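Local structure of glutamine aminotransferase class-II domain protein (Ruegeria pomeroyi, 3MDN) at residues C4-Y9 and L197-Y202; Y60-V63 and S68-N71; W222-E227 and R243-G248. The protein probably acts as a class-II glutamine amidotransferase of the Ntn hydrolase clan, taking the amide nitrogen from glutamine. All coordinates share one frame; numbering follows the deposited sequence.

Contacts 1 and 3 belong to one buried interior, their centres about 6 Å apart, and contact 2 lies at the edge of the chain, its centre about 21 Å from that of contact 1. Contacts 1 and 3 join the same two antiparallel sheets: strands 6-10 and 221-225 are neighbours in one, strands 197-203 and 243-248 in the other. Within the second sheet L197 N probably bonds to I247 O. Between the sheets the chemistry is purely apolar. Contact 2 starts from strand 58-61, an edge strand of the first sheet, and is polar instead: a tyrosine hydroxyl, two carboxylates and a helix start, buried partly by another subunit.

Contact 1 (C4-Y9 and L197-Y202); sequences CRWAAY and LYAARY
L197 reaches across to A8 and gives the largest share of this small contact. Its CB aims at strand 6-9 but does not yet touch it. CG, set anti to the backbone N (chi1 167°), carries the side chain on toward strand 6-9, so that L197 CG stands 4.6 Å from A8 CB. The fork then straddles that methyl: L197 CD1 lies 4.0 Å from A8 CB and L197 CD2 3.9 Å from the same atom. One step further along the strand L197 CD2 rests 4.1 Å from Y9 C, so this leucine tip packs on backbone as well as on side chain.

A second, looser touch lies further along, where the far corner of the W6 indole, CH2, comes to 4.5 Å from A199 CB, obliquely to the ring. The indole is tied at its polar end, since W6 NE1 bonds to S188 OG on strand 185-192. V224, from the strand beside 6-10, also packs on L197 and A199. The strand axes run 8.5 Å apart with 146° between their directions, and each strand belongs to a different sheet. Such a pair of facing antiparallel sheets is the middle of the alpha-beta-beta-alpha sandwich characteristic of Ntn hydrolases.

Contact 2 (Y60-V63 and S68-N71); sequences YRDV and SDPN
The Y60 ring is met at its edge by D69 OD2 and N71 CB, both near the ring plane and both at the hydroxyl end. The D69 carboxylate is turned 45° from the ring. D69 is the N-cap of helix 70-78, so the contact ties an edge strand of a sheet to the first turn of a helix.

The two side chains come from opposite directions. Y60 holds its ring anti to the backbone N (chi1 -175°), which sends the hydroxyl across to the helix start, where Y60 OH donates to D69 OD2. At 2.4 Å between Y60 OH and D69 OD2 the bond is very short, and its exact length is best treated as doubtful. The other oxygen of D69 does the capping: D69 OD1 accepts a weak bond from N71 N at 3.0 Å, and another weak one from L72 N. One carboxylate is thus shared, an oxygen for the tyrosine and an oxygen for the helix.

D62 brings a second negative charge close, with D62 OD2 3.8 Å from D69 OD2 and the two carboxylate planes 81° apart. That proximity may raise the proton affinity of either acid, while the tyrosine donor and the helix start probably offset it at D69. D62 turns its other oxygen back on its own chain, D62 OD1 accepting from V63 N at 3.0 Å.

The assembly closes over this site. N71 OD1 accepts from R61 N of a second subunit, and N71 ND2 of that subunit donates to R61 O here. Within the chain, N71 packs by its stem, with N71 CB 3.4 Å from Y60 OH.

Contact 3 (W222-E227 and R243-G248); sequences WAVVSE and RMLTIG
W222 meets I247 through CD1 and CG of its indole: the branch methyl I247 CG2 sits 3.6 Å from W222 CD1 and 3.9 Å from W222 CG, approaching the ring obliquely. The other arm of the isoleucine turns to the stem of the tryptophan, with I247 CD1 4.0 Å from W222 CB, so I247 touches both ring and stem.

The same CD1 has a second neighbour. I247 CG1 stands anti to the carbonyl carbon (chi1 -61°), which leaves CG2 for the indole and carries CD1 over to V224, where I247 CD1 and V224 CG2 meet tip to tip at 3.8 Å. V224 CG2 also faces L245, likewise tip to tip, 4.0 Å from L245 CD2. One valine methyl thus meets two residues that alternate on strand 243-248, I247 and L245 both facing the opposing sheet while T246 between them faces the other way. With I247 cut back to an alanine, both outer methyls go, and the W222 indole would probably lose its neighbour at CD1 while a gap opens beside V224 CG2.

Y213 packs on W222, V224 and L245, A252 touches both W222 and I247, and the ring of Y215 meets that of W222 edge-to-face.

The strand axes lie 9.7 Å apart with 151° between their directions, too far for backbone pairing, a spacing bridged by apolar side chains meeting end to end. Strand 221-225 belongs to one sheet and strand 243-248 to the other, so these residues fill part of the hydrophobic layer inside a beta sandwich, as expected of the Ntn hydrolase clan to which the sequence assigns this protein.

Contact 1 (C4-Y9 and L197-Y202)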
# COMPACT_ATOMS: atom_id res chain seq x y z
N CYS D 4 7.79 -4.83 -20.03
CA CYS D 4 8.26 -3.71 -19.17
C CYS D 4 7.99 -2.34 -19.82
O CYS D 4 8.76 -1.39 -19.65
CB CYS D 4 9.74 -3.89 -18.80
SG CYS D 4 10.28 -2.89 -17.34
N ARG D 5 6.87 -2.24 -20.54
CA ARG D 5 6.48 -1.01 -21.22
C ARG D 5 6.86 0.30 -20.49
O ARG D 5 6.50 0.51 -19.33
CB ARG D 5 4.97 -1.02 -21.48
N TRP D 6 7.60 1.17 -21.18
CA TRP D 6 7.70 2.57 -20.77
C TRP D 6 7.26 3.56 -21.86
O TRP D 6 7.22 3.20 -23.05
CB TRP D 6 9.07 2.90 -20.18
CG TRP D 6 10.33 2.79 -21.06
CD1 TRP D 6 11.33 1.86 -20.95
CD2 TRP D 6 10.75 3.70 -22.11
NE1 TRP D 6 12.34 2.13 -21.87
CE2 TRP D 6 12.00 3.24 -22.60
CE3 TRP D 6 10.19 4.85 -22.68
CZ2 TRP D 6 12.69 3.89 -23.63
CZ3 TRP D 6 10.88 5.49 -23.70
CH2 TRP D 6 12.11 5.01 -24.17
N ALA D 7 6.92 4.78 -21.46
CA ALA D 7 6.59 5.85 -22.39
C ALA D 7 7.06 7.21 -21.91
O ALA D 7 7.00 7.51 -20.70
CB ALA D 7 5.10 5.87 -22.68
N ALA D 8 7.51 8.04 -22.84
CA ALA D 8 7.99 9.39 -22.54
C ALA D 8 7.37 10.40 -23.50
O ALA D 8 7.04 10.08 -24.64
CB ALA D 8 9.53 9.46 -22.58
N TYR D 9 7.25 11.64 -23.05
CA TYR D 9 6.60 12.66 -23.85
C TYR D 9 7.31 14.00 -23.74
O TYR D 9 7.77 14.39 -22.68
CB TYR D 9 5.12 12.76 -23.47
CG TYR D 9 4.38 13.82 -24.26
CD1 TYR D 9 3.91 13.56 -25.54
CD2 TYR D 9 4.15 15.10 -23.72
CE1 TYR D 9 3.23 14.54 -26.29
CE2 TYR D 9 3.47 16.10 -24.47
CZ TYR D 9 3.03 15.79 -25.77
OH TYR D 9 2.35 16.72 -26.50
N LEU D 197 14.55 15.91 -23.85
CA LEU D 197 14.23 14.53 -23.54
C LEU D 197 15.23 13.66 -24.32
O LEU D 197 15.47 13.92 -25.50
CB LEU D 197 12.80 14.20 -23.97
CG LEU D 197 12.43 12.71 -23.97
CD1 LEU D 197 12.52 12.18 -22.53
CD2 LEU D 197 11.01 12.44 -24.55
N TYR D 198 15.80 12.66 -23.66
CA TYR D 198 16.81 11.80 -24.27
C TYR D 198 16.34 10.36 -24.25
O TYR D 198 15.56 9.97 -23.37
CB TYR D 198 18.12 11.83 -23.48
CG TYR D 198 18.79 13.18 -23.43
CD1 TYR D 198 18.62 14.01 -22.32
CD2 TYR D 198 19.53 13.66 -24.52
CE1 TYR D 198 19.22 15.26 -22.26
CE2 TYR D 198 20.14 14.93 -24.47
CZ TYR D 198 19.98 15.71 -23.33
OH TYR D 198 20.54 16.96 -23.27
N ALA D 199 16.85 9.56 -25.17
CA ALA D 199 16.66 8.14 -25.05
C ALA D 199 17.81 7.46 -25.73
O ALA D 199 18.33 7.95 -26.72
CB ALA D 199 15.32 7.72 -25.68
N ALA D 200 18.23 6.33 -25.20
CA ALA D 200 19.35 5.60 -25.80
C ALA D 200 18.99 4.13 -25.83
O ALA D 200 18.17 3.67 -25.05
CB ALA D 200 20.64 5.84 -25.00
N ARG D 201 19.59 3.41 -26.76
CA ARG D 201 19.39 1.97 -26.90
C ARG D 201 20.73 1.36 -27.23
O ARG D 201 21.42 1.83 -28.15
CB ARG D 201 18.36 1.66 -27.99
CG ARG D 201 18.06 0.17 -28.19
CD ARG D 201 17.08 -0.02 -29.36
NE ARG D 201 16.65 -1.41 -29.54
CZ ARG D 201 16.04 -1.86 -30.63
NH1 ARG D 201 15.81 -1.04 -31.65
NH2 ARG D 201 15.68 -3.14 -30.70
N TYR D 202 21.10 0.34 -26.45
CA TYR D 202 22.39 -0.32 -26.63
C TYR D 202 22.37 -1.74 -26.05
O TYR D 202 21.67 -2.01 -25.09
CB TYR D 202 23.50 0.52 -25.95
CG TYR D 202 24.79 -0.26 -25.81
CD1 TYR D 202 25.63 -0.45 -26.92
CD2 TYR D 202 25.11 -0.88 -24.62
CE1 TYR D 202 26.79 -1.21 -26.81
CE2 TYR D 202 26.26 -1.63 -24.50
CZ TYR D 202 27.10 -1.79 -25.60
OH TYR D 202 28.26 -2.54 -25.47

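Contact 2 (Y60-V63 and S68-N71)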
# COMPACT_ATOMS: atom_id res chain seq x y z
N TYR D 60 6.07 10.09 -8.85
CA TYR D 60 5.05 9.25 -8.24
C TYR D 60 5.38 7.81 -8.57
O TYR D 60 5.52 7.45 -9.74
CB TYR D 60 3.62 9.58 -8.74
CG TYR D 60 2.51 8.80 -8.03
CD1 TYR D 60 2.47 7.39 -8.09
CD2 TYR D 60 1.53 9.44 -7.29
CE1 TYR D 60 1.48 6.67 -7.45
CE2 TYR D 60 0.52 8.72 -6.64
CZ TYR D 60 0.51 7.33 -6.72
OH TYR D 60 -0.46 6.60 -6.08
N ARG D 61 5.52 6.99 -7.54
CA ARG D 61 5.77 5.56 -7.71
C ARG D 61 5.28 4.71 -6.53
O ARG D 61 5.41 5.08 -5.36
CB ARG D 61 7.25 5.29 -7.97
CG ARG D 61 8.19 6.10 -7.14
CD ARG D 61 9.61 5.95 -7.67
NE ARG D 61 10.55 6.16 -6.57
CZ ARG D 61 11.83 5.79 -6.57
NH1 ARG D 61 12.35 5.17 -7.61
NH2 ARG D 61 12.57 6.05 -5.50
N ASP D 62 4.71 3.57 -6.88
CA ASP D 62 4.10 2.70 -5.92
C ASP D 62 4.20 1.31 -6.52
O ASP D 62 4.58 1.18 -7.69
CB ASP D 62 2.64 3.09 -5.77
CG ASP D 62 2.17 2.98 -4.35
OD1 ASP D 62 2.71 2.11 -3.62
OD2 ASP D 62 1.27 3.76 -3.96
N VAL D 63 3.84 0.28 -5.75
CA VAL D 63 3.90 -1.09 -6.26
C VAL D 63 2.56 -1.56 -6.83
O VAL D 63 2.35 -2.75 -7.07
CB VAL D 63 4.44 -2.09 -5.22
CG1 VAL D 63 5.94 -1.88 -4.99
CG2 VAL D 63 3.63 -2.01 -3.91
N SER D 68 -4.92 -0.59 -10.31
CA SER D 68 -5.25 -0.85 -8.89
C SER D 68 -5.02 0.36 -7.99
O SER D 68 -5.36 0.33 -6.81
CB SER D 68 -4.44 -2.03 -8.33
OG SER D 68 -4.42 -3.13 -9.22
N ASP D 69 -4.43 1.42 -8.55
CA ASP D 69 -4.13 2.63 -7.77
C ASP D 69 -4.99 3.82 -8.21
O ASP D 69 -4.66 4.49 -9.17
CB ASP D 69 -2.65 2.99 -7.90
CG ASP D 69 -2.23 4.07 -6.93
OD1 ASP D 69 -3.11 4.60 -6.21
OD2 ASP D 69 -1.03 4.39 -6.87
N PRO D 70 -6.11 4.07 -7.49
CA PRO D 70 -6.98 5.22 -7.79
C PRO D 70 -6.28 6.58 -7.57
O PRO D 70 -6.68 7.58 -8.17
CB PRO D 70 -8.15 5.04 -6.83
CG PRO D 70 -7.62 4.19 -5.72
CD PRO D 70 -6.56 3.32 -6.31
N ASN D 71 -5.26 6.63 -6.72
CA ASN D 71 -4.50 7.86 -6.58
C ASN D 71 -3.70 8.15 -7.86
O ASN D 71 -3.76 9.26 -8.40
CB ASN D 71 -3.59 7.81 -5.35
CG ASN D 71 -4.37 7.70 -4.06
OD1 ASN D 71 -5.48 8.22 -3.93
ND2 ASN D 71 -3.80 7.01 -3.09

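Contact 3 (W222-E227 and R243-G248)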
# COMPACT_ATOMS: atom_id res chain seq x y z
N TRP D 222 6.26 15.02 -29.11
CA TRP D 222 6.88 13.72 -29.40
C TRP D 222 6.62 12.66 -28.33
O TRP D 222 6.75 12.94 -27.14
CB TRP D 222 8.39 13.91 -29.51
CG TRP D 222 8.80 14.77 -30.68
CD1 TRP D 222 8.88 16.12 -30.71
CD2 TRP D 222 9.20 14.32 -31.98
NE1 TRP D 222 9.29 16.56 -31.94
CE2 TRP D 222 9.51 15.47 -32.74
CE3 TRP D 222 9.34 13.05 -32.57
CZ2 TRP D 222 9.95 15.40 -34.08
CZ3 TRP D 222 9.77 12.98 -33.94
CH2 TRP D 222 10.08 14.15 -34.66
N ALA D 223 6.31 11.45 -28.76
CA ALA D 223 6.23 10.30 -27.85
C ALA D 223 7.41 9.38 -28.15
O ALA D 223 7.82 9.24 -29.31
CB ALA D 223 4.90 9.55 -28.02
N VAL D 224 7.93 8.73 -27.12
CA VAL D 224 8.99 7.73 -27.23
C VAL D 224 8.53 6.57 -26.33
O VAL D 224 8.14 6.78 -25.21
CB VAL D 224 10.34 8.25 -26.67
CG1 VAL D 224 11.46 7.27 -26.99
CG2 VAL D 224 10.66 9.66 -27.23
N VAL D 225 8.60 5.35 -26.82
CA VAL D 225 7.98 4.24 -26.16
C VAL D 225 8.82 2.98 -26.35
O VAL D 225 9.65 2.89 -27.27
CB VAL D 225 6.60 3.98 -26.75
CG1 VAL D 225 5.66 5.13 -26.48
CG2 VAL D 225 6.72 3.73 -28.26
N SER D 226 8.62 2.01 -25.47
CA SER D 226 9.25 0.71 -25.62
C SER D 226 8.53 -0.17 -26.64
O SER D 226 9.13 -1.12 -27.15
CB SER D 226 9.31 -0.02 -24.28
OG SER D 226 8.03 -0.12 -23.72
N GLU D 227 7.27 0.13 -26.94
CA GLU D 227 6.52 -0.62 -27.95
C GLU D 227 5.34 0.18 -28.50
O GLU D 227 4.59 0.76 -27.73
CB GLU D 227 6.03 -1.95 -27.39
CG GLU D 227 5.44 -1.85 -25.99
CD GLU D 227 4.51 -3.00 -25.67
OE1 GLU D 227 4.53 -3.47 -24.51
OE2 GLU D 227 3.76 -3.42 -26.59
N ARG D 243 22.41 3.77 -30.77
CA ARG D 243 21.91 5.12 -31.15
C ARG D 243 21.36 5.88 -29.94
O ARG D 243 20.85 5.26 -29.02
CB ARG D 243 20.79 5.02 -32.21
CG ARG D 243 21.18 4.38 -33.53
CD ARG D 243 22.14 5.28 -34.33
NE ARG D 243 21.40 6.24 -35.14
CZ ARG D 243 21.95 7.15 -35.94
NH1 ARG D 243 23.26 7.25 -36.03
NH2 ARG D 243 21.18 7.95 -36.65
N MSE D 244 21.43 7.21 -29.99
CA MSE D 244 20.85 8.08 -28.96
C MSE D 244 19.98 9.15 -29.61
O MSE D 244 20.39 9.80 -30.58
CB MSE D 244 21.93 8.74 -28.08
CG MSE D 244 21.36 9.79 -27.09
SE MSE D 244 22.63 10.33 -25.66
CE MSE D 244 22.92 8.58 -24.97
N LEU D 245 18.80 9.34 -29.05
CA LEU D 245 17.83 10.26 -29.58
C LEU D 245 17.80 11.46 -28.66
O LEU D 245 17.84 11.32 -27.43
CB LEU D 245 16.47 9.58 -29.57
CG LEU D 245 15.24 10.39 -29.98
CD1 LEU D 245 15.30 10.67 -31.51
CD2 LEU D 245 13.94 9.65 -29.59
N THR D 246 17.70 12.65 -29.23
CA THR D 246 17.63 13.88 -28.45
C THR D 246 16.45 14.67 -28.98
O THR D 246 16.38 14.94 -30.19
CB THR D 246 18.93 14.72 -28.62
OG1 THR D 246 20.05 14.02 -28.03
CG2 THR D 246 18.79 16.13 -27.99
N ILE D 247 15.51 15.01 -28.10
CA ILE D 247 14.37 15.85 -28.43
C ILE D 247 14.37 17.10 -27.56
O ILE D 247 14.22 17.03 -26.32
CB ILE D 247 13.04 15.10 -28.29
CG1 ILE D 247 13.03 13.90 -29.27
CG2 ILE D 247 11.88 16.06 -28.65
CD1 ILE D 247 12.13 12.76 -28.83
N GLY D 248 14.55 18.24 -28.21
CA GLY D 248 14.65 19.50 -27.48
C GLY D 248 14.23 20.68 -28.33
O GLY D 248 13.38 20.56 -29.21